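Local coordinates for protein endo-1,3-beta-glucanase (Streptomyces sioyaensis, PDB 3DGT) that probably hydrolyses internal 1,3-beta-linkages of beta-glucans through its catalytic domain, a member of glycoside hydrolase family 16, at residues A[66-71]-A[266-271]; A[106-111]-A[184-189]. One frame throughout, in Å; residues are numbered along the deposited sequence.

Interaction 1. Residues A[66-71]-A[266-271]; sequences GDLLIT and MVVDYV. With MG (magnesium ion), chain B.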
loop_
_atom_site.group_PDB
_atom_site.type_symbol
_atom_site.label_atom_id
_atom_site.label_comp_id
_atom_site.label_asym_id
_atom_site.label_seq_id
_atom_site.Cartn_x
_atom_site.Cartn_y
_atom_site.Cartn_z
ATOM N N GLY A 66 12.643 -7.478 13.546
ATOM C CA GLY A 66 12.874 -6.597 12.402
ATOM C C GLY A 66 11.645 -6.312 11.558
ATOM O O GLY A 66 11.767 -5.868 10.417
ATOM N N ASP A 67 10.457 -6.573 12.103
ATOM C CA ASP A 67 9.232 -6.381 11.337
ATOM C C ASP A 67 8.178 -5.582 12.066
ATOM O O ASP A 67 8.025 -5.683 13.289
ATOM C CB ASP A 67 8.584 -7.712 10.935
ATOM C CG ASP A 67 9.573 -8.724 10.424
ATOM O OD1 ASP A 67 10.182 -8.482 9.369
ATOM O OD2 ASP A 67 9.700 -9.797 11.065
ATOM N N LEU A 68 7.437 -4.810 11.279
ATOM C CA LEU A 68 6.181 -4.215 11.705
ATOM C C LEU A 68 5.076 -5.263 11.615
ATOM O O LEU A 68 5.038 -6.047 10.656
ATOM C CB LEU A 68 5.831 -3.052 10.778
ATOM C CG LEU A 68 4.450 -2.410 10.914
ATOM C CD1 LEU A 68 4.373 -1.594 12.172
ATOM C CD2 LEU A 68 4.186 -1.547 9.704
ATOM N N LEU A 69 4.180 -5.272 12.601
ATOM C CA LEU A 69 2.956 -6.074 12.555
ATOM C C LEU A 69 1.749 -5.152 12.496
ATOM O O LEU A 69 1.573 -4.298 13.370
ATOM C CB LEU A 69 2.827 -6.962 13.801
ATOM C CG LEU A 69 3.975 -7.908 14.141
ATOM C CD1 LEU A 69 3.690 -8.541 15.485
ATOM C CD2 LEU A 69 4.149 -8.971 13.071
ATOM N N ILE A 70 0.920 -5.319 11.472
ATOM C CA ILE A 70 -0.385 -4.674 11.479
ATOM C C ILE A 70 -1.420 -5.778 11.613
ATOM O O ILE A 70 -1.561 -6.614 10.715
ATOM C CB ILE A 70 -0.649 -3.781 10.233
ATOM C CG1 ILE A 70 0.353 -2.620 10.181
ATOM C CG2 ILE A 70 -2.081 -3.248 10.285
ATOM C CD1 ILE A 70 0.252 -1.746 8.922
ATOM N N THR A 71 -2.120 -5.796 12.748
ATOM C CA THR A 71 -2.995 -6.918 13.090
ATOM C C THR A 71 -4.458 -6.521 13.266
ATOM O O THR A 71 -4.776 -5.786 14.195
ATOM C CB THR A 71 -2.540 -7.588 14.407
ATOM O OG1 THR A 71 -1.120 -7.800 14.378
ATOM C CG2 THR A 71 -3.205 -8.922 14.544
ATOM N N MET A 266 -0.298 -8.511 8.896
ATOM C CA MET A 266 0.638 -8.257 7.810
ATOM C C MET A 266 1.978 -7.985 8.489
ATOM O O MET A 266 2.052 -7.202 9.443
ATOM C CB MET A 266 0.217 -7.056 6.978
ATOM C CG MET A 266 1.220 -6.742 5.862
ATOM S SD MET A 266 0.601 -5.568 4.640
ATOM C CE MET A 266 0.458 -4.077 5.626
ATOM N N VAL A 267 3.017 -8.675 8.021
ATOM C CA VAL A 267 4.340 -8.625 8.628
ATOM C C VAL A 267 5.276 -7.908 7.657
ATOM O O VAL A 267 5.571 -8.440 6.589
ATOM C CB VAL A 267 4.871 -10.047 8.921
ATOM C CG1 VAL A 267 6.203 -9.969 9.647
ATOM C CG2 VAL A 267 3.872 -10.842 9.762
ATOM N N VAL A 268 5.734 -6.709 8.022
ATOM C CA VAL A 268 6.507 -5.868 7.103
ATOM C C VAL A 268 7.942 -5.715 7.586
ATOM O O VAL A 268 8.193 -5.084 8.608
ATOM C CB VAL A 268 5.862 -4.464 6.948
ATOM C CG1 VAL A 268 6.574 -3.655 5.853
ATOM C CG2 VAL A 268 4.352 -4.592 6.659
ATOM N N ASP A 269 8.892 -6.285 6.847
ATOM C CA ASP A 269 10.308 -6.163 7.194
ATOM C C ASP A 269 10.827 -4.740 7.021
ATOM O O ASP A 269 11.531 -4.212 7.887
ATOM C CB ASP A 269 11.124 -7.149 6.357
ATOM C CG ASP A 269 12.599 -7.186 6.726
ATOM O OD1 ASP A 269 13.020 -6.624 7.765
ATOM O OD2 ASP A 269 13.351 -7.813 5.949
ATOM N N TYR A 270 10.470 -4.105 5.917
ATOM C CA TYR A 270 10.922 -2.744 5.673
ATOM C C TYR A 270 10.081 -2.052 4.619
ATOM O O TYR A 270 9.381 -2.701 3.842
ATOM C CB TYR A 270 12.409 -2.725 5.248
ATOM C CG TYR A 270 12.699 -3.364 3.909
ATOM C CD1 TYR A 270 12.539 -2.644 2.719
ATOM C CD2 TYR A 270 13.140 -4.685 3.829
ATOM C CE1 TYR A 270 12.820 -3.227 1.482
ATOM C CE2 TYR A 270 13.425 -5.271 2.590
ATOM C CZ TYR A 270 13.249 -4.538 1.432
ATOM O OH TYR A 270 13.525 -5.115 0.208
ATOM N N VAL A 271 10.174 -0.727 4.626
ATOM C CA VAL A 271 9.777 0.123 3.512
ATOM C C VAL A 271 11.011 0.927 3.133
ATOM O O VAL A 271 11.677 1.483 4.006
ATOM C CB VAL A 271 8.607 1.063 3.874
ATOM C CG1 VAL A 271 8.368 2.097 2.761
ATOM C CG2 VAL A 271 7.333 0.260 4.138
HETATM MG MG MG B . 13.109 -4.998 9.012
HETATM O O HOH W 1 14.796 -5.617 10.028
#
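L68 and I70 pair with V268 and M266 across two antiparallel strands, each pair closed by two backbone hydrogen bonds. The straightest runs from V268 N to L68 O (2.8 Å, 170° at the hydrogen). These four apolar side chains lie on the buried face. L68 CB meets V268 CB at 4.1 Å, and M266, bent at chi3 (66°), brings its CE alongside I70 CD1 at 4.0 Å; L240 and V242 of the strand 236-244 lie against this face, which suits large aliphatic residues. The strands belong to the curved beta-sandwich (jelly roll) of glycoside hydrolase family 16. On the other face the non-hydrogen-bonded pair L69 and V267 is only partly buried, with L69 CD2 touching V267 CG2 side by side at 3.8 Å. D67, just before the strand, lays its CB against V267 CG1 (3.5 Å). Beyond D67 the pairing gives way to a magnesium site. D269 grips the ion twice, through its carbonyl O and through OD1 (2.0 Å): CG is anti to the backbone N (chi1 -175°) and thus beside the carbonyl carbon, which lets both oxygens reach the same ion. G66 O joins at 2.1 Å, and D16 and a water also bind. Glycine fits position 66 because a side chain would collide with the carbonyl of the residue before and press on the ion. D269 OD2, turned from the metal, pairs with R105 and the amino group of S1.

Interaction 2. Residues A[106-111]-A[184-189]; sequences LQMPNV and TTCQSG. Unlike the reference sequence in segment 184-189: Q187 (reference His).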
loop_
_atom_site.group_PDB
_atom_site.type_symbol
_atom_site.label_atom_id
_atom_site.label_comp_id
_atom_site.label_asym_id
_atom_site.label_seq_id
_atom_site.Cartn_x
_atom_site.Cartn_y
_atom_site.Cartn_z
ATOM N N LEU A 106 7.297 -7.869 2.666
ATOM C CA LEU A 106 6.218 -8.175 3.600
ATOM C C LEU A 106 5.616 -9.551 3.362
ATOM O O LEU A 106 5.692 -10.106 2.249
ATOM C CB LEU A 106 5.127 -7.084 3.546
ATOM C CG LEU A 106 4.361 -6.893 2.228
ATOM C CD1 LEU A 106 3.145 -7.820 2.150
ATOM C CD2 LEU A 106 3.940 -5.438 2.042
ATOM N N GLN A 107 5.002 -10.075 4.421
ATOM C CA GLN A 107 4.179 -11.270 4.369
ATOM C C GLN A 107 2.739 -10.807 4.509
ATOM O O GLN A 107 2.396 -10.106 5.457
ATOM C CB GLN A 107 4.518 -12.195 5.539
ATOM C CG GLN A 107 3.678 -13.469 5.584
ATOM C CD GLN A 107 3.938 -14.305 6.821
ATOM O OE1 GLN A 107 4.536 -13.832 7.787
ATOM N NE2 GLN A 107 3.488 -15.555 6.798
ATOM N N MET A 108 1.889 -11.207 3.570
ATOM C CA MET A 108 0.459 -10.936 3.704
ATOM C C MET A 108 -0.122 -11.740 4.864
ATOM O O MET A 108 0.389 -12.814 5.192
ATOM C CB MET A 108 -0.265 -11.296 2.416
ATOM C CG MET A 108 0.104 -10.432 1.228
ATOM S SD MET A 108 -0.875 -10.950 -0.172
ATOM C CE MET A 108 -0.087 -10.052 -1.523
ATOM N N PRO A 109 -1.193 -11.231 5.497
ATOM C CA PRO A 109 -1.777 -11.969 6.618
ATOM C C PRO A 109 -1.945 -13.450 6.294
ATOM O O PRO A 109 -2.551 -13.809 5.284
ATOM C CB PRO A 109 -3.126 -11.279 6.816
ATOM C CG PRO A 109 -2.854 -9.869 6.423
ATOM C CD PRO A 109 -1.909 -9.969 5.245
ATOM N N ASN A 110 -1.390 -14.306 7.148
ATOM C CA ASN A 110 -1.328 -15.727 6.846
ATOM C C ASN A 110 -2.585 -16.454 7.274
ATOM O O ASN A 110 -2.649 -17.088 8.333
ATOM C CB ASN A 110 -0.083 -16.365 7.454
ATOM C CG ASN A 110 0.165 -17.763 6.947
ATOM O OD1 ASN A 110 -0.588 -18.294 6.124
ATOM N ND2 ASN A 110 1.238 -18.362 7.425
ATOM N N VAL A 111 -3.591 -16.318 6.418
ATOM C CA VAL A 111 -4.920 -16.865 6.651
ATOM C C VAL A 111 -5.582 -17.056 5.282
ATOM O O VAL A 111 -5.394 -16.245 4.378
ATOM C CB VAL A 111 -5.738 -15.930 7.593
ATOM C CG1 VAL A 111 -5.914 -14.533 6.996
ATOM C CG2 VAL A 111 -7.087 -16.548 7.954
ATOM N N THR A 184 6.608 -19.141 -3.691
ATOM C CA THR A 184 5.831 -19.480 -2.502
ATOM C C THR A 184 4.622 -18.552 -2.485
ATOM O O THR A 184 4.629 -17.505 -3.147
ATOM C CB THR A 184 6.644 -19.277 -1.206
ATOM O OG1 THR A 184 7.070 -17.909 -1.107
ATOM C CG2 THR A 184 7.875 -20.180 -1.173
ATOM N N THR A 185 3.584 -18.916 -1.743
ATOM C CA THR A 185 2.398 -18.055 -1.688
ATOM C C THR A 185 2.705 -16.739 -0.997
ATOM O O THR A 185 3.591 -16.666 -0.151
ATOM C CB THR A 185 1.200 -18.692 -0.955
ATOM O OG1 THR A 185 1.468 -18.751 0.454
ATOM C CG2 THR A 185 0.880 -20.071 -1.528
ATOM N N CYS A 186 1.939 -15.709 -1.339
ATOM C CA CYS A 186 2.080 -14.406 -0.706
ATOM C C CYS A 186 1.855 -14.465 0.803
ATOM O O CYS A 186 2.423 -13.663 1.552
ATOM C CB CYS A 186 1.111 -13.399 -1.335
ATOM S SG CYS A 186 1.160 -13.288 -3.146
ATOM N N GLN A 187 1.029 -15.415 1.239
ATOM C CA GLN A 187 0.656 -15.574 2.649
ATOM C C GLN A 187 1.697 -16.329 3.467
ATOM O O GLN A 187 1.765 -16.183 4.698
ATOM C CB GLN A 187 -0.674 -16.324 2.740
ATOM C CG GLN A 187 -1.897 -15.480 2.423
ATOM C CD GLN A 187 -1.985 -15.100 0.954
ATOM O OE1 GLN A 187 -1.535 -15.841 0.072
ATOM N NE2 GLN A 187 -2.567 -13.939 0.683
ATOM N N SER A 188 2.503 -17.143 2.791
ATOM C CA SER A 188 3.401 -18.071 3.476
ATOM C C SER A 188 4.627 -17.434 4.124
ATOM O O SER A 188 5.204 -18.004 5.062
ATOM C CB SER A 188 3.855 -19.163 2.511
ATOM O OG SER A 188 4.737 -18.666 1.522
ATOM N N GLY A 189 5.030 -16.270 3.622
ATOM C CA GLY A 189 6.273 -15.641 4.062
ATOM C C GLY A 189 6.523 -14.360 3.300
ATOM O O GLY A 189 5.616 -13.812 2.659
HETATM O O HOH W 2 3.891 -11.463 0.743
HETATM O O HOH W 3 -3.574 -12.404 3.130
#
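A mostly polar contact between strand end and loop, with the M108 sulfur packed on C186, joins Q107 and M108 to C186 and Q187, where strand 99-107 of the family 16 beta-sandwich runs out and the loop leading into strand 191-198 packs on it. Q107 suits the partly exposed end: its extended chain, with CG anti to the backbone N (chi1 179°), passes G189 O and carries the amide to the Q187 carbonyl. NE2 donates to Q187 O at 2.8 Å; that oxygen lies close to the Q107 amide plane, while NE2 sits 28° off the carbonyl plane. An alanine in place of Q107 would probably leave Q187 O without this donor and open a gap beside G189. N110 lies by the same oxygen, its CG 3.2 Å from Q187 O. The backbone adds a longer bond from M108 N to C186 O (3.2 Å), and a water is within hydrogen-bonding distance of both C186 O and L106 O. Deeper in the fold, the unbranched M108 chain reaches the buried C186, whose sulfur is tied to C181 in a disulfide; a flexible thioether fits there, SD lying 3.4 Å from C186 CB. Q187, a histidine in the reference sequence, bends at chi2 (70°) and passes CG by P109 O, while its NE2 donates to L152 O and to a second water, 3.1 Å away, within hydrogen-bonding distance of P109 O.

Overall arrangement
Interactions 1 and 2 lie with their centres 12 Å apart, on the same side of the chain's centre, and meet through neighbouring strands: 266-276, which carries 266-271, runs antiparallel beside 99-107, which ends in 106-111. V267 O and Q107 N, 2.8 Å apart, probably form a hydrogen bond between them, and M266 packs against P109. Along the chain the order is 66-71, 106-111, 184-189 and 266-271, so interaction 2 is nested within the loop closed by interaction 1. Strand 266-276 thus brings a late part of the catalytic domain between two early ones, so that the magnesium site and the loop carrying C186 are joined through two neighbouring strands.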